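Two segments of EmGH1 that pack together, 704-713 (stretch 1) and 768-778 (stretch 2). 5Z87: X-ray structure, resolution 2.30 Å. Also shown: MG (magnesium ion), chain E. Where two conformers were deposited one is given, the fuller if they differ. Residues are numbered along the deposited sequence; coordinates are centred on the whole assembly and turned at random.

Stretch 1 (704-713) QDVVQLYIRD
Stretch 2 (768-778) IMAGPDSQNLQ

Stretch 1 is one extended strand, and stretch 2 enters beside it as strand 768-771, antiparallel at 156°, before looping; together they bury 615 Å², Tyr710 (103 Å²) and Met769 (83 Å²) being covered most. Ile768 pairs with Ile711 without hydrogen bonds (CA-CA 4.6 Å). Its branched chi1 m, chi2 t side chain packs on the face of Leu709, Ile711 and Ala770, with CG2 3.7 Å from Leu709 CD1.

Met769 closes a tight ring with Tyr710: each N donates to the other's O at 2.8 Å. On the opposite face its unbranched m, t, m chain reaches Arg712, bringing CE 4.1 Å from Tyr710 CB and 3.8 Å from Arg712 CB.

Ala770, opposite Leu709 (t, p), sets its small CB 4.3 Å from Leu709 CD1. Ala770 N donates to Gln778 O and Gln778 N to Ala770 O, both at 2.9 Å. Gly771, extended at 171/-180, fits where an ideal CB would clash with Asn776 O. Gln708 N donates to Gly771 O (3.0 Å), and Gly771 N to Gln708 O (3.1 Å).

Pro772 (-81/-2) ends the pairing, its CB 3.6 Å from Asp705 OD2. Asp773 OD1 accepts from Gln775 N and Asn776 N, both at 2.8 Å. Tyr710 (chi1 m, chi2 79°) places its OH 3.4 Å from Ser774 CB and donates it to OE1 of Gln708 (m, t, chi3 35°) at 2.6 Å. Apolar Leu777 (m, t) returns, CD2 3.8 Å from Tyr710 CD1.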

# COMPACT_ATOMS: atom_id res chain seq x y z
N GLN A 704 36.19 5.32 -6.51
CA GLN A 704 35.28 6.22 -5.83
C GLN A 704 34.33 5.46 -4.91
O GLN A 704 33.99 4.30 -5.15
CB GLN A 704 34.48 7.03 -6.84
CG GLN A 704 35.31 8.02 -7.62
CD GLN A 704 34.47 8.79 -8.61
OE1 GLN A 704 34.25 9.99 -8.46
NE2 GLN A 704 33.97 8.11 -9.62
N ASP A 705 33.92 6.14 -3.85
CA ASP A 705 32.86 5.65 -2.98
C ASP A 705 31.96 6.83 -2.63
O ASP A 705 32.39 8.00 -2.67
CB ASP A 705 33.43 4.99 -1.71
CG ASP A 705 32.49 3.96 -1.10
OD1 ASP A 705 31.50 3.56 -1.77
OD2 ASP A 705 32.73 3.52 0.04
N VAL A 706 30.71 6.53 -2.28
CA VAL A 706 29.77 7.55 -1.83
C VAL A 706 29.62 7.41 -0.32
O VAL A 706 28.99 6.47 0.18
CB VAL A 706 28.41 7.43 -2.54
CG1 VAL A 706 27.48 8.52 -2.05
CG2 VAL A 706 28.61 7.50 -4.06
N VAL A 707 30.21 8.36 0.41
CA VAL A 707 30.07 8.44 1.86
C VAL A 707 28.67 8.95 2.18
O VAL A 707 28.23 9.97 1.64
CB VAL A 707 31.15 9.37 2.42
CG1 VAL A 707 30.94 9.66 3.89
CG2 VAL A 707 32.52 8.76 2.18
N GLN A 708 27.95 8.24 3.06
CA GLN A 708 26.53 8.50 3.29
C GLN A 708 26.25 8.80 4.76
O GLN A 708 26.67 8.05 5.65
CB GLN A 708 25.68 7.31 2.82
CG GLN A 708 25.86 7.04 1.33
CD GLN A 708 25.27 5.71 0.87
OE1 GLN A 708 24.23 5.24 1.36
NE2 GLN A 708 25.94 5.09 -0.10
N LEU A 709 25.52 9.89 5.01
CA LEU A 709 25.16 10.34 6.35
C LEU A 709 23.66 10.18 6.58
O LEU A 709 22.85 10.51 5.70
CB LEU A 709 25.58 11.79 6.56
CG LEU A 709 25.49 12.38 7.98
CD1 LEU A 709 26.64 11.88 8.85
CD2 LEU A 709 25.49 13.89 7.93
N TYR A 710 23.29 9.66 7.75
CA TYR A 710 21.90 9.43 8.13
C TYR A 710 21.69 9.87 9.57
O TYR A 710 22.64 9.95 10.35
CB TYR A 710 21.50 7.94 8.03
CG TYR A 710 21.67 7.29 6.68
CD1 TYR A 710 22.93 6.86 6.25
CD2 TYR A 710 20.57 7.06 5.85
CE1 TYR A 710 23.08 6.24 5.00
CE2 TYR A 710 20.71 6.44 4.61
CZ TYR A 710 21.98 6.03 4.19
OH TYR A 710 22.14 5.42 2.96
N ILE A 711 20.43 10.14 9.92
CA ILE A 711 20.10 10.46 11.30
C ILE A 711 18.87 9.68 11.73
O ILE A 711 18.07 9.22 10.92
CB ILE A 711 19.86 11.97 11.53
CG1 ILE A 711 18.59 12.41 10.82
CG2 ILE A 711 21.08 12.80 11.08
CD1 ILE A 711 17.85 13.50 11.53
N ARG A 712 18.73 9.53 13.05
CA ARG A 712 17.52 9.01 13.67
C ARG A 712 17.16 9.93 14.83
O ARG A 712 17.98 10.16 15.73
CB ARG A 712 17.72 7.57 14.16
CG ARG A 712 16.81 7.12 15.31
CD ARG A 712 15.35 6.95 14.90
NE ARG A 712 14.52 6.41 15.98
CZ ARG A 712 13.19 6.38 15.97
NH1 ARG A 712 12.52 5.87 17.00
NH2 ARG A 712 12.52 6.83 14.92
N ASP A 713 15.95 10.46 14.81
CA ASP A 713 15.42 11.24 15.92
C ASP A 713 14.79 10.23 16.88
O ASP A 713 13.69 9.74 16.65
CB ASP A 713 14.43 12.27 15.40
CG ASP A 713 13.90 13.18 16.47
OD1 ASP A 713 14.36 13.09 17.63
OD2 ASP A 713 13.00 13.98 16.14
N ILE A 768 23.50 9.91 14.85
CA ILE A 768 24.10 10.28 13.57
C ILE A 768 24.86 9.06 13.06
O ILE A 768 25.66 8.48 13.79
CB ILE A 768 25.03 11.50 13.71
CG1 ILE A 768 24.22 12.75 14.06
CG2 ILE A 768 25.80 11.73 12.43
CD1 ILE A 768 25.07 13.91 14.48
N MET A 769 24.59 8.67 11.82
CA MET A 769 25.13 7.45 11.25
C MET A 769 25.84 7.74 9.94
O MET A 769 25.46 8.65 9.19
CB MET A 769 24.02 6.42 11.01
CG MET A 769 23.31 5.96 12.29
SD MET A 769 21.67 5.32 11.94
CE MET A 769 20.74 6.84 11.91
N ALA A 770 26.90 6.98 9.66
CA ALA A 770 27.67 7.15 8.44
C ALA A 770 28.25 5.82 7.99
O ALA A 770 28.58 4.96 8.80
CB ALA A 770 28.78 8.19 8.62
N GLY A 771 28.38 5.67 6.68
CA GLY A 771 28.87 4.44 6.10
C GLY A 771 28.71 4.46 4.59
O GLY A 771 28.23 5.44 4.01
N PRO A 772 29.13 3.38 3.93
CA PRO A 772 29.06 3.31 2.46
C PRO A 772 27.69 2.94 1.90
O PRO A 772 27.53 2.88 0.67
CB PRO A 772 30.09 2.23 2.12
CG PRO A 772 30.10 1.32 3.36
CD PRO A 772 29.89 2.25 4.51
N ASP A 773 26.70 2.67 2.74
CA ASP A 773 25.33 2.38 2.33
C ASP A 773 24.47 2.40 3.59
O ASP A 773 24.98 2.53 4.70
CB ASP A 773 25.22 1.04 1.58
CG ASP A 773 25.73 -0.14 2.40
OD1 ASP A 773 25.21 -0.37 3.51
OD2 ASP A 773 26.64 -0.86 1.92
N SER A 774 23.16 2.22 3.42
CA SER A 774 22.23 2.35 4.54
C SER A 774 22.28 1.19 5.52
O SER A 774 21.59 1.26 6.54
CB SER A 774 20.81 2.51 4.02
OG SER A 774 20.39 1.35 3.33
N GLN A 775 23.03 0.12 5.26
CA GLN A 775 23.12 -0.97 6.22
C GLN A 775 24.46 -1.06 6.93
O GLN A 775 24.51 -1.57 8.04
CB GLN A 775 22.83 -2.32 5.55
CG GLN A 775 21.40 -2.36 5.04
CD GLN A 775 20.72 -3.72 5.13
OE1 GLN A 775 19.71 -3.86 5.80
NE2 GLN A 775 21.27 -4.72 4.42
N ASN A 776 25.53 -0.54 6.33
CA ASN A 776 26.86 -0.69 6.91
C ASN A 776 27.27 0.65 7.51
O ASN A 776 27.99 1.45 6.90
CB ASN A 776 27.83 -1.20 5.87
CG ASN A 776 27.47 -2.60 5.41
OD1 ASN A 776 26.79 -2.78 4.40
ND2 ASN A 776 27.87 -3.59 6.19
N LEU A 777 26.82 0.87 8.73
CA LEU A 777 26.86 2.18 9.36
C LEU A 777 27.51 2.08 10.72
O LEU A 777 27.32 1.10 11.45
CB LEU A 777 25.47 2.75 9.53
CG LEU A 777 24.59 2.93 8.30
CD1 LEU A 777 23.17 3.24 8.76
CD2 LEU A 777 25.16 4.05 7.44
N GLN A 778 28.27 3.12 11.08
CA GLN A 778 28.64 3.35 12.46
C GLN A 778 27.99 4.65 12.91
O GLN A 778 27.49 5.42 12.09
CB GLN A 778 30.16 3.40 12.65
CG GLN A 778 30.87 2.12 12.25
CD GLN A 778 32.37 2.18 12.52
OE1 GLN A 778 33.14 2.66 11.69
NE2 GLN A 778 32.79 1.71 13.68
MG MG E . 13.83 13.91 19.38
O HOH W 1 12.51 15.20 18.28
O HOH W 2 15.14 12.52 20.26
O HOH W 3 12.90 14.56 21.11
O HOH W 4 15.24 15.58 19.27